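Local coordinates for protein acetamidase (Bacillus halodurans, PDB 2II1) that probably hydrolyses carbon-nitrogen bonds in linear amides and binds calcium ions, at residues 158-172 against 213-227. Numbering follows the deposited sequence.
Sequences TKDIKPGTTVYLPVE and RMFPLPALKTDTHFM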
ATOM      1  N   THR A 158      -8.004  -8.216  -4.077  1.00 13.83           N
ATOM      2  CA  THR A 158      -6.747  -7.696  -4.611  1.00 11.50           C
ATOM      3  C   THR A 158      -7.036  -7.171  -6.005  1.00 12.20           C
ATOM      4  O   THR A 158      -7.438  -7.929  -6.907  1.00 11.13           O
ATOM      5  CB  THR A 158      -5.651  -8.825  -4.574  1.00 11.26           C
ATOM      6  OG1 THR A 158      -5.357  -9.128  -3.209  1.00 12.34           O
ATOM      7  CG2 THR A 158      -4.357  -8.446  -5.275  1.00  9.36           C
ATOM      8  N   LYS A 159      -6.848  -5.864  -6.184  1.00 13.54           N
ATOM      9  CA  LYS A 159      -7.239  -5.184  -7.412  1.00 13.54           C
ATOM     10  C   LYS A 159      -6.348  -5.511  -8.604  1.00 12.16           C
ATOM     11  O   LYS A 159      -6.712  -5.246  -9.756  1.00 11.35           O
ATOM     12  CB  LYS A 159      -7.361  -3.649  -7.194  1.00 13.80           C
ATOM     13  CG  LYS A 159      -6.050  -2.854  -7.232  1.00 12.04           C
ATOM     14  CD  LYS A 159      -6.291  -1.359  -7.088  1.00 13.45           C
ATOM     15  CE  LYS A 159      -4.969  -0.612  -7.107  1.00 16.56           C
ATOM     16  NZ  LYS A 159      -5.090   0.874  -7.056  1.00 21.31           N
ATOM     17  N   ASP A 160      -5.191  -6.100  -8.341  1.00 13.57           N
ATOM     18  CA  ASP A 160      -4.302  -6.535  -9.423  1.00 10.96           C
ATOM     19  C   ASP A 160      -4.753  -7.863 -10.038  1.00 11.82           C
ATOM     20  O   ASP A 160      -4.231  -8.285 -11.078  1.00  9.69           O
ATOM     21  CB  ASP A 160      -2.855  -6.617  -8.922  1.00 10.82           C
ATOM     22  CG  ASP A 160      -2.242  -5.236  -8.706  1.00 14.05           C
ATOM     23  OD1 ASP A 160      -2.311  -4.422  -9.636  1.00 13.39           O
ATOM     24  OD2 ASP A 160      -1.700  -4.955  -7.616  1.00 12.86           O
ATOM     25  N   ILE A 161      -5.741  -8.502  -9.423  1.00  9.64           N
ATOM     26  CA  ILE A 161      -6.375  -9.697 -10.015  1.00 11.51           C
ATOM     27  C   ILE A 161      -7.421  -9.247 -11.027  1.00  9.65           C
ATOM     28  O   ILE A 161      -8.611  -9.133 -10.718  1.00 11.24           O
ATOM     29  CB  ILE A 161      -6.946 -10.646  -8.944  1.00 10.57           C
ATOM     30  CG1 ILE A 161      -5.853 -11.051  -7.956  1.00 15.00           C
ATOM     31  CG2 ILE A 161      -7.532 -11.933  -9.577  1.00  8.47           C
ATOM     32  CD1 ILE A 161      -6.299 -12.131  -6.957  1.00 11.60           C
ATOM     33  N   LYS A 162      -6.926  -8.988 -12.233  1.00  9.81           N
ATOM     34  CA  LYS A 162      -7.639  -8.246 -13.268  1.00  9.55           C
ATOM     35  C   LYS A 162      -7.217  -8.802 -14.601  1.00  9.24           C
ATOM     36  O   LYS A 162      -6.345  -9.637 -14.659  1.00  9.15           O
ATOM     37  CB  LYS A 162      -7.338  -6.745 -13.197  1.00  7.88           C
ATOM     38  CG  LYS A 162      -5.937  -6.356 -13.518  1.00  9.81           C
ATOM     39  CD  LYS A 162      -5.660  -4.950 -13.013  1.00 11.46           C
ATOM     40  CE  LYS A 162      -4.257  -4.501 -13.384  1.00 17.43           C
ATOM     41  NZ  LYS A 162      -3.909  -4.745 -14.812  1.00 27.94           N
ATOM     42  N   PRO A 163      -7.847  -8.347 -15.687  1.00 11.35           N
ATOM     43  CA  PRO A 163      -7.490  -8.943 -16.958  1.00 12.17           C
ATOM     44  C   PRO A 163      -6.013  -8.754 -17.282  1.00 12.41           C
ATOM     45  O   PRO A 163      -5.443  -7.660 -17.040  1.00 13.41           O
ATOM     46  CB  PRO A 163      -8.400  -8.211 -17.957  1.00 13.39           C
ATOM     47  CG  PRO A 163      -9.502  -7.714 -17.172  1.00 11.66           C
ATOM     48  CD  PRO A 163      -8.878  -7.311 -15.852  1.00 12.50           C
ATOM     49  N   GLY A 164      -5.399  -9.822 -17.799  1.00 12.99           N
ATOM     50  CA  GLY A 164      -3.972  -9.815 -18.197  1.00 11.56           C
ATOM     51  C   GLY A 164      -3.011 -10.209 -17.071  1.00 12.27           C
ATOM     52  O   GLY A 164      -1.789 -10.305 -17.278  1.00 11.53           O
ATOM     53  N   THR A 165      -3.570 -10.433 -15.885  1.00 11.36           N
ATOM     54  CA  THR A 165      -2.822 -10.914 -14.717  1.00  9.97           C
ATOM     55  C   THR A 165      -2.848 -12.450 -14.698  1.00  9.07           C
ATOM     56  O   THR A 165      -3.860 -13.071 -15.075  1.00  7.86           O
ATOM     57  CB  THR A 165      -3.420 -10.309 -13.392  1.00 10.49           C
ATOM     58  OG1 THR A 165      -3.216  -8.886 -13.350  1.00 11.03           O
ATOM     59  CG2 THR A 165      -2.808 -10.936 -12.136  1.00  8.43           C
ATOM     60  N   THR A 166      -1.715 -13.053 -14.339  1.00  5.91           N
ATOM     61  CA  THR A 166      -1.638 -14.476 -14.017  1.00  6.50           C
ATOM     62  C   THR A 166      -1.653 -14.657 -12.499  1.00  7.22           C
ATOM     63  O   THR A 166      -0.861 -14.027 -11.823  1.00  8.35           O
ATOM     64  CB  THR A 166      -0.336 -15.076 -14.563  1.00  4.93           C
ATOM     65  OG1 THR A 166      -0.318 -14.896 -15.982  1.00  7.91           O
ATOM     66  CG2 THR A 166      -0.236 -16.503 -14.275  1.00  5.91           C
ATOM     67  N   VAL A 167      -2.544 -15.525 -11.995  1.00  7.54           N
ATOM     68  CA  VAL A 167      -2.714 -15.792 -10.580  1.00 10.41           C
ATOM     69  C   VAL A 167      -2.133 -17.167 -10.313  1.00 11.45           C
ATOM     70  O   VAL A 167      -2.333 -18.086 -11.104  1.00 10.41           O
ATOM     71  CB  VAL A 167      -4.214 -15.854 -10.198  1.00 10.73           C
ATOM     72  CG1 VAL A 167      -4.371 -16.014  -8.675  1.00 10.93           C
ATOM     73  CG2 VAL A 167      -4.918 -14.635 -10.668  1.00 14.69           C
ATOM     74  N   TYR A 168      -1.434 -17.325  -9.203  1.00 11.73           N
ATOM     75  CA  TYR A 168      -0.940 -18.650  -8.793  1.00 12.83           C
ATOM     76  C   TYR A 168      -1.530 -19.081  -7.444  1.00 10.56           C
ATOM     77  O   TYR A 168      -1.347 -18.388  -6.471  1.00 10.19           O
ATOM     78  CB  TYR A 168       0.584 -18.647  -8.696  1.00 14.50           C
ATOM     79  CG  TYR A 168       1.305 -18.207  -9.966  1.00 17.66           C
ATOM     80  CD1 TYR A 168       1.585 -16.869 -10.196  1.00  9.76           C
ATOM     81  CD2 TYR A 168       1.729 -19.135 -10.904  1.00 16.16           C
ATOM     82  CE1 TYR A 168       2.250 -16.452 -11.345  1.00 22.86           C
ATOM     83  CE2 TYR A 168       2.397 -18.725 -12.070  1.00 21.70           C
ATOM     84  CZ  TYR A 168       2.648 -17.379 -12.271  1.00 23.58           C
ATOM     85  OH  TYR A 168       3.310 -16.960 -13.397  1.00 31.62           O
ATOM     86  N   LEU A 169      -2.244 -20.222  -7.420  1.00 10.13           N
ATOM     87  CA  LEU A 169      -2.851 -20.804  -6.194  1.00 10.61           C
ATOM     88  C   LEU A 169      -2.327 -22.223  -5.922  1.00 11.01           C
ATOM     89  O   LEU A 169      -1.918 -22.900  -6.855  1.00 10.99           O
ATOM     90  CB  LEU A 169      -4.370 -20.885  -6.326  1.00 10.46           C
ATOM     91  CG  LEU A 169      -5.115 -19.558  -6.399  1.00 14.64           C
ATOM     92  CD1 LEU A 169      -6.587 -19.830  -6.677  1.00 11.54           C
ATOM     93  CD2 LEU A 169      -4.875 -18.750  -5.102  1.00  9.42           C
ATOM     94  N   PRO A 170      -2.351 -22.678  -4.645  1.00 10.32           N
ATOM     95  CA  PRO A 170      -1.871 -24.019  -4.332  1.00  9.77           C
ATOM     96  C   PRO A 170      -2.878 -25.084  -4.766  1.00  9.78           C
ATOM     97  O   PRO A 170      -4.089 -24.836  -4.804  1.00 12.89           O
ATOM     98  CB  PRO A 170      -1.740 -23.992  -2.811  1.00 10.07           C
ATOM     99  CG  PRO A 170      -2.806 -23.038  -2.398  1.00  6.98           C
ATOM    100  CD  PRO A 170      -2.848 -21.993  -3.436  1.00  9.15           C
ATOM    101  N   VAL A 171      -2.366 -26.245  -5.125  1.00  9.18           N
ATOM    102  CA  VAL A 171      -3.179 -27.451  -5.222  1.00 10.24           C
ATOM    103  C   VAL A 171      -2.879 -28.246  -3.966  1.00 13.35           C
ATOM    104  O   VAL A 171      -1.769 -28.766  -3.802  1.00 13.73           O
ATOM    105  CB  VAL A 171      -2.799 -28.288  -6.462  1.00 10.93           C
ATOM    106  CG1 VAL A 171      -3.537 -29.665  -6.480  1.00  7.93           C
ATOM    107  CG2 VAL A 171      -3.112 -27.519  -7.691  1.00  6.24           C
ATOM    108  N   GLU A 172      -3.859 -28.323  -3.063  1.00 14.56           N
ATOM    109  CA  GLU A 172      -3.697 -29.029  -1.796  1.00 13.97           C
ATOM    110  C   GLU A 172      -4.551 -30.298  -1.717  1.00 15.15           C
ATOM    111  O   GLU A 172      -4.322 -31.125  -0.853  1.00 16.72           O
ATOM    112  CB  GLU A 172      -4.027 -28.109  -0.635  1.00 14.20           C
ATOM    113  CG  GLU A 172      -3.135 -26.878  -0.526  1.00 17.67           C
ATOM    114  CD  GLU A 172      -1.652 -27.203  -0.302  1.00 21.59           C
ATOM    115  OE1 GLU A 172      -1.306 -28.351   0.024  1.00 25.03           O
ATOM    116  OE2 GLU A 172      -0.819 -26.295  -0.442  1.00 28.05           O
ATOM    117  N   ARG A 213       6.022 -26.193  -7.265  1.00 24.86           N
ATOM    118  CA  ARG A 213       5.619 -25.005  -6.567  1.00 25.82           C
ATOM    119  C   ARG A 213       6.821 -24.127  -6.262  1.00 26.87           C
ATOM    120  O   ARG A 213       7.459 -24.265  -5.230  1.00 28.42           O
ATOM    121  CB  ARG A 213       4.909 -25.401  -5.300  1.00 24.61           C
ATOM    122  CG  ARG A 213       4.046 -24.332  -4.801  1.00 24.03           C
ATOM    123  CD  ARG A 213       3.347 -24.771  -3.572  1.00 18.86           C
ATOM    124  NE  ARG A 213       2.276 -25.707  -3.858  1.00 14.09           N
ATOM    125  CZ  ARG A 213       1.482 -26.223  -2.930  1.00 16.43           C
ATOM    126  NH1 ARG A 213       1.629 -25.866  -1.674  1.00 14.61           N
ATOM    127  NH2 ARG A 213       0.534 -27.086  -3.254  1.00 15.25           N
HETATM  128  N   MSE A 214       7.087 -23.188  -7.154  1.00 29.04           N
HETATM  129  CA  MSE A 214       8.321 -22.393  -7.144  1.00 33.34           C
HETATM  130  C   MSE A 214       8.383 -21.229  -6.147  1.00 26.95           C
HETATM  131  O   MSE A 214       9.468 -20.800  -5.748  1.00 27.62           O
HETATM  132  CB  MSE A 214       8.529 -21.834  -8.549  1.00 33.75           C
HETATM  133  CG  MSE A 214       9.963 -21.525  -8.896  1.00 39.34           C
HETATM  134 SE   MSE A 214      10.003 -20.202 -10.312  0.75 53.87          SE
HETATM  135  CE  MSE A 214       8.326 -20.771 -11.330  1.00 28.27           C
ATOM    136  N   PHE A 215       7.228 -20.693  -5.767  1.00 23.91           N
ATOM    137  CA  PHE A 215       7.168 -19.600  -4.785  1.00 22.37           C
ATOM    138  C   PHE A 215       6.023 -19.781  -3.777  1.00 19.15           C
ATOM    139  O   PHE A 215       5.130 -20.627  -3.982  1.00 18.39           O
ATOM    140  CB  PHE A 215       7.071 -18.218  -5.475  1.00 22.24           C
ATOM    141  CG  PHE A 215       6.467 -18.251  -6.852  1.00 20.18           C
ATOM    142  CD1 PHE A 215       5.112 -18.461  -7.029  1.00 21.24           C
ATOM    143  CD2 PHE A 215       7.255 -18.045  -7.962  1.00 18.41           C
ATOM    144  CE1 PHE A 215       4.558 -18.477  -8.304  1.00 21.43           C
ATOM    145  CE2 PHE A 215       6.722 -18.065  -9.221  1.00 18.66           C
ATOM    146  CZ  PHE A 215       5.362 -18.289  -9.397  1.00 23.30           C
ATOM    147  N   PRO A 216       6.037 -18.987  -2.693  1.00 17.10           N
ATOM    148  CA  PRO A 216       4.940 -19.035  -1.728  1.00 15.74           C
ATOM    149  C   PRO A 216       3.682 -18.458  -2.354  1.00 13.96           C
ATOM    150  O   PRO A 216       3.761 -17.538  -3.161  1.00 14.70           O
ATOM    151  CB  PRO A 216       5.434 -18.159  -0.576  1.00 15.25           C
ATOM    152  CG  PRO A 216       6.888 -17.963  -0.822  1.00 18.75           C
ATOM    153  CD  PRO A 216       7.047 -17.995  -2.289  1.00 18.36           C
ATOM    154  N   LEU A 217       2.541 -19.026  -1.996  1.00 10.45           N
ATOM    155  CA  LEU A 217       1.286 -18.744  -2.665  1.00 11.06           C
ATOM    156  C   LEU A 217       0.310 -18.157  -1.609  1.00 10.95           C
ATOM    157  O   LEU A 217       0.471 -18.424  -0.449  1.00  9.32           O
ATOM    158  CB  LEU A 217       0.741 -20.058  -3.239  1.00  8.68           C
ATOM    159  CG  LEU A 217       1.584 -20.789  -4.269  1.00  6.89           C
ATOM    160  CD1 LEU A 217       0.955 -22.122  -4.722  1.00  9.43           C
ATOM    161  CD2 LEU A 217       1.717 -19.877  -5.437  1.00  7.80           C
ATOM    162  N   PRO A 218      -0.725 -17.388  -2.026  1.00 10.99           N
ATOM    163  CA  PRO A 218      -0.987 -17.010  -3.400  1.00  7.61           C
ATOM    164  C   PRO A 218       0.021 -16.036  -3.942  1.00  7.10           C
ATOM    165  O   PRO A 218       0.724 -15.359  -3.180  1.00  5.52           O
ATOM    166  CB  PRO A 218      -2.403 -16.399  -3.336  1.00  9.54           C
ATOM    167  CG  PRO A 218      -2.981 -16.924  -2.032  1.00  9.71           C
ATOM    168  CD  PRO A 218      -1.810 -16.941  -1.133  1.00  8.09           C
ATOM    169  N   ALA A 219       0.067 -15.923  -5.266  1.00  8.94           N
ATOM    170  CA  ALA A 219       0.923 -14.943  -5.876  1.00  7.57           C
ATOM    171  C   ALA A 219       0.374 -14.524  -7.213  1.00 10.60           C
ATOM    172  O   ALA A 219      -0.479 -15.190  -7.816  1.00  9.98           O
ATOM    173  CB  ALA A 219       2.344 -15.499  -6.029  1.00 10.37           C
ATOM    174  N   LEU A 220       0.892 -13.425  -7.705  1.00  9.58           N
ATOM    175  CA  LEU A 220       0.492 -12.981  -9.011  1.00  7.57           C
ATOM    176  C   LEU A 220       1.593 -12.278  -9.783  1.00  9.90           C
ATOM    177  O   LEU A 220       2.522 -11.720  -9.217  1.00 12.28           O
ATOM    178  CB  LEU A 220      -0.795 -12.117  -8.881  1.00  9.71           C
ATOM    179  CG  LEU A 220      -0.779 -10.739  -8.246  1.00  8.67           C
ATOM    180  CD1 LEU A 220      -0.183  -9.797  -9.336  1.00  7.67           C
ATOM    181  CD2 LEU A 220      -2.206 -10.313  -7.854  1.00 10.54           C
ATOM    182  N   LYS A 221       1.429 -12.294 -11.100  1.00  8.79           N
ATOM    183  CA  LYS A 221       2.301 -11.569 -12.038  1.00 10.29           C
ATOM    184  C   LYS A 221       1.402 -10.785 -12.990  1.00 10.40           C
ATOM    185  O   LYS A 221       0.428 -11.342 -13.504  1.00  6.73           O
ATOM    186  CB  LYS A 221       3.205 -12.561 -12.753  1.00 10.67           C
ATOM    187  CG  LYS A 221       3.737 -12.144 -14.115  1.00 17.08           C
ATOM    188  CD  LYS A 221       4.729 -13.146 -14.650  1.00 21.65           C
ATOM    189  CE  LYS A 221       4.052 -14.376 -15.258  1.00 28.03           C
ATOM    190  NZ  LYS A 221       4.873 -14.986 -16.372  1.00 25.58           N
ATOM    191  N   THR A 222       1.701  -9.481 -13.136  1.00  9.78           N
ATOM    192  CA  THR A 222       1.044  -8.591 -14.078  1.00 10.49           C
ATOM    193  C   THR A 222       1.969  -8.484 -15.300  1.00 12.30           C
ATOM    194  O   THR A 222       2.941  -9.226 -15.395  1.00 16.39           O
ATOM    195  CB  THR A 222       0.837  -7.188 -13.476  1.00 10.95           C
ATOM    196  OG1 THR A 222       2.120  -6.581 -13.197  1.00  8.37           O
ATOM    197  CG2 THR A 222       0.007  -7.262 -12.190  1.00 11.50           C
ATOM    198  N   ASP A 223       1.687  -7.571 -16.219  1.00 13.41           N
ATOM    199  CA  ASP A 223       2.618  -7.288 -17.319  1.00 12.49           C
ATOM    200  C   ASP A 223       3.976  -6.718 -16.841  1.00 10.41           C
ATOM    201  O   ASP A 223       4.921  -6.752 -17.585  1.00  8.27           O
ATOM    202  CB  ASP A 223       1.993  -6.300 -18.320  1.00 17.80           C
ATOM    203  CG  ASP A 223       1.057  -6.975 -19.335  1.00 26.87           C
ATOM    204  OD1 ASP A 223       0.519  -8.081 -19.060  1.00 37.81           O
ATOM    205  OD2 ASP A 223       0.850  -6.378 -20.412  1.00 42.43           O
ATOM    206  N   THR A 224       4.078  -6.180 -15.624  1.00  7.38           N
ATOM    207  CA  THR A 224       5.304  -5.485 -15.202  1.00  7.83           C
ATOM    208  C   THR A 224       5.888  -5.921 -13.860  1.00 10.24           C
ATOM    209  O   THR A 224       7.069  -5.668 -13.592  1.00 12.83           O
ATOM    210  CB  THR A 224       5.046  -3.970 -15.106  1.00  7.57           C
ATOM    211  OG1 THR A 224       3.853  -3.744 -14.356  1.00 16.55           O
ATOM    212  CG2 THR A 224       4.885  -3.372 -16.487  1.00 12.64           C
ATOM    213  N   HIS A 225       5.070  -6.547 -13.026  1.00  7.74           N
ATOM    214  CA  HIS A 225       5.454  -6.904 -11.650  1.00  8.60           C
ATOM    215  C   HIS A 225       5.061  -8.312 -11.281  1.00  9.53           C
ATOM    216  O   HIS A 225       4.166  -8.896 -11.869  1.00  9.86           O
ATOM    217  CB  HIS A 225       4.826  -5.955 -10.642  1.00  7.85           C
ATOM    218  CG  HIS A 225       5.413  -4.592 -10.673  1.00  9.60           C
ATOM    219  ND1 HIS A 225       5.044  -3.670 -11.618  1.00  8.12           N
ATOM    220  CD2 HIS A 225       6.366  -4.000  -9.915  1.00  7.98           C
ATOM    221  CE1 HIS A 225       5.732  -2.558 -11.435  1.00 15.24           C
ATOM    222  NE2 HIS A 225       6.544  -2.735 -10.413  1.00  8.94           N
ATOM    223  N   PHE A 226       5.761  -8.833 -10.286  1.00 10.21           N
ATOM    224  CA  PHE A 226       5.419 -10.080  -9.642  1.00 10.83           C
ATOM    225  C   PHE A 226       5.106  -9.723  -8.184  1.00  9.49           C
ATOM    226  O   PHE A 226       5.732  -8.831  -7.605  1.00  7.94           O
ATOM    227  CB  PHE A 226       6.591 -11.068  -9.748  1.00 13.14           C
ATOM    228  CG  PHE A 226       6.379 -12.318  -8.971  1.00 10.49           C
ATOM    229  CD1 PHE A 226       5.566 -13.320  -9.470  1.00 14.96           C
ATOM    230  CD2 PHE A 226       6.926 -12.463  -7.711  1.00 17.24           C
ATOM    231  CE1 PHE A 226       5.315 -14.434  -8.715  1.00 15.78           C
ATOM    232  CE2 PHE A 226       6.689 -13.593  -6.974  1.00 16.62           C
ATOM    233  CZ  PHE A 226       5.894 -14.563  -7.466  1.00 10.54           C
HETATM  234  N   MSE A 227       4.096 -10.364  -7.612  1.00  7.74           N
HETATM  235  CA  MSE A 227       3.721 -10.072  -6.228  1.00 11.01           C
HETATM  236  C   MSE A 227       3.400 -11.286  -5.435  1.00  9.47           C
HETATM  237  O   MSE A 227       2.684 -12.159  -5.906  1.00  8.20           O
HETATM  238  CB  MSE A 227       2.471  -9.206  -6.189  1.00 11.61           C
HETATM  239  CG  MSE A 227       2.483  -8.130  -7.210  1.00 14.02           C
HETATM  240 SE   MSE A 227       0.927  -7.012  -6.965  0.75 21.50          SE
HETATM  241  CE  MSE A 227       1.080  -6.131  -8.719  1.00 13.68           C
TER
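The backbone N of Tyr-168 donates to Ala-219 O at 2.7 Å, the shortest of four backbone bonds that join strand 166-170 to strand 219-221 as antiparallel neighbours in a mixed beta sheet. Thr-166 and Lys-221 form the second hydrogen-bonded pair; Val-167 faces Leu-220 between them. Strand 74-84 flanks 166-170 on its other side, while 219-221 runs back into 225-232 through a turn whose Thr-222 OG1 accepts from Thr-224 N (an ST turn) and from His-225 N (an ST motif).

On the sheet face of Tyr-168 and Ala-219, the aromatic contact is edge-to-face: Phe-215 brings its CE1-CZ edge over the tyrosine ring, centroids 5.0 Å apart and planes at 78°. Phe-226 CZ sits above the centre of the Phe-215 ring. Tyr-168 CG stands beside its own backbone N (chi1 -56°), laying the ring along the neighbouring strand until OH meets Lys-221 CE at 3.3 Å. With an alanine at Tyr-168, the Phe-215 edge is likely to lose the ring face it packs on and Lys-221 CE the hydroxyl it rests against. Leu-217 straddles the strand end, CD2 against Tyr-168 CB and CD1 against Pro-170.

On the opposite face, Leu-220 CD2 touches Ile-161 CG1 at 3.7 Å and the Thr-158 methyl; the Thr-158 side chain lies about 10 Å from a bound calcium ion. The CE of selenomethionine Met-227 comes to 3.2 Å from Asp-160 OD2, the two side chains crossing at about a right angle; OD2 makes a salt bridge with Arg-284. At the end of strand 166-170, Pro-170 CB lies over one face of the Arg-213 guanidinium, offset toward its rim, and Arg-213 NH1 makes a salt bridge to Glu-172 OE2 at 2.8 Å, meeting the oxygen on its syn side, 29° out of the carboxylate plane.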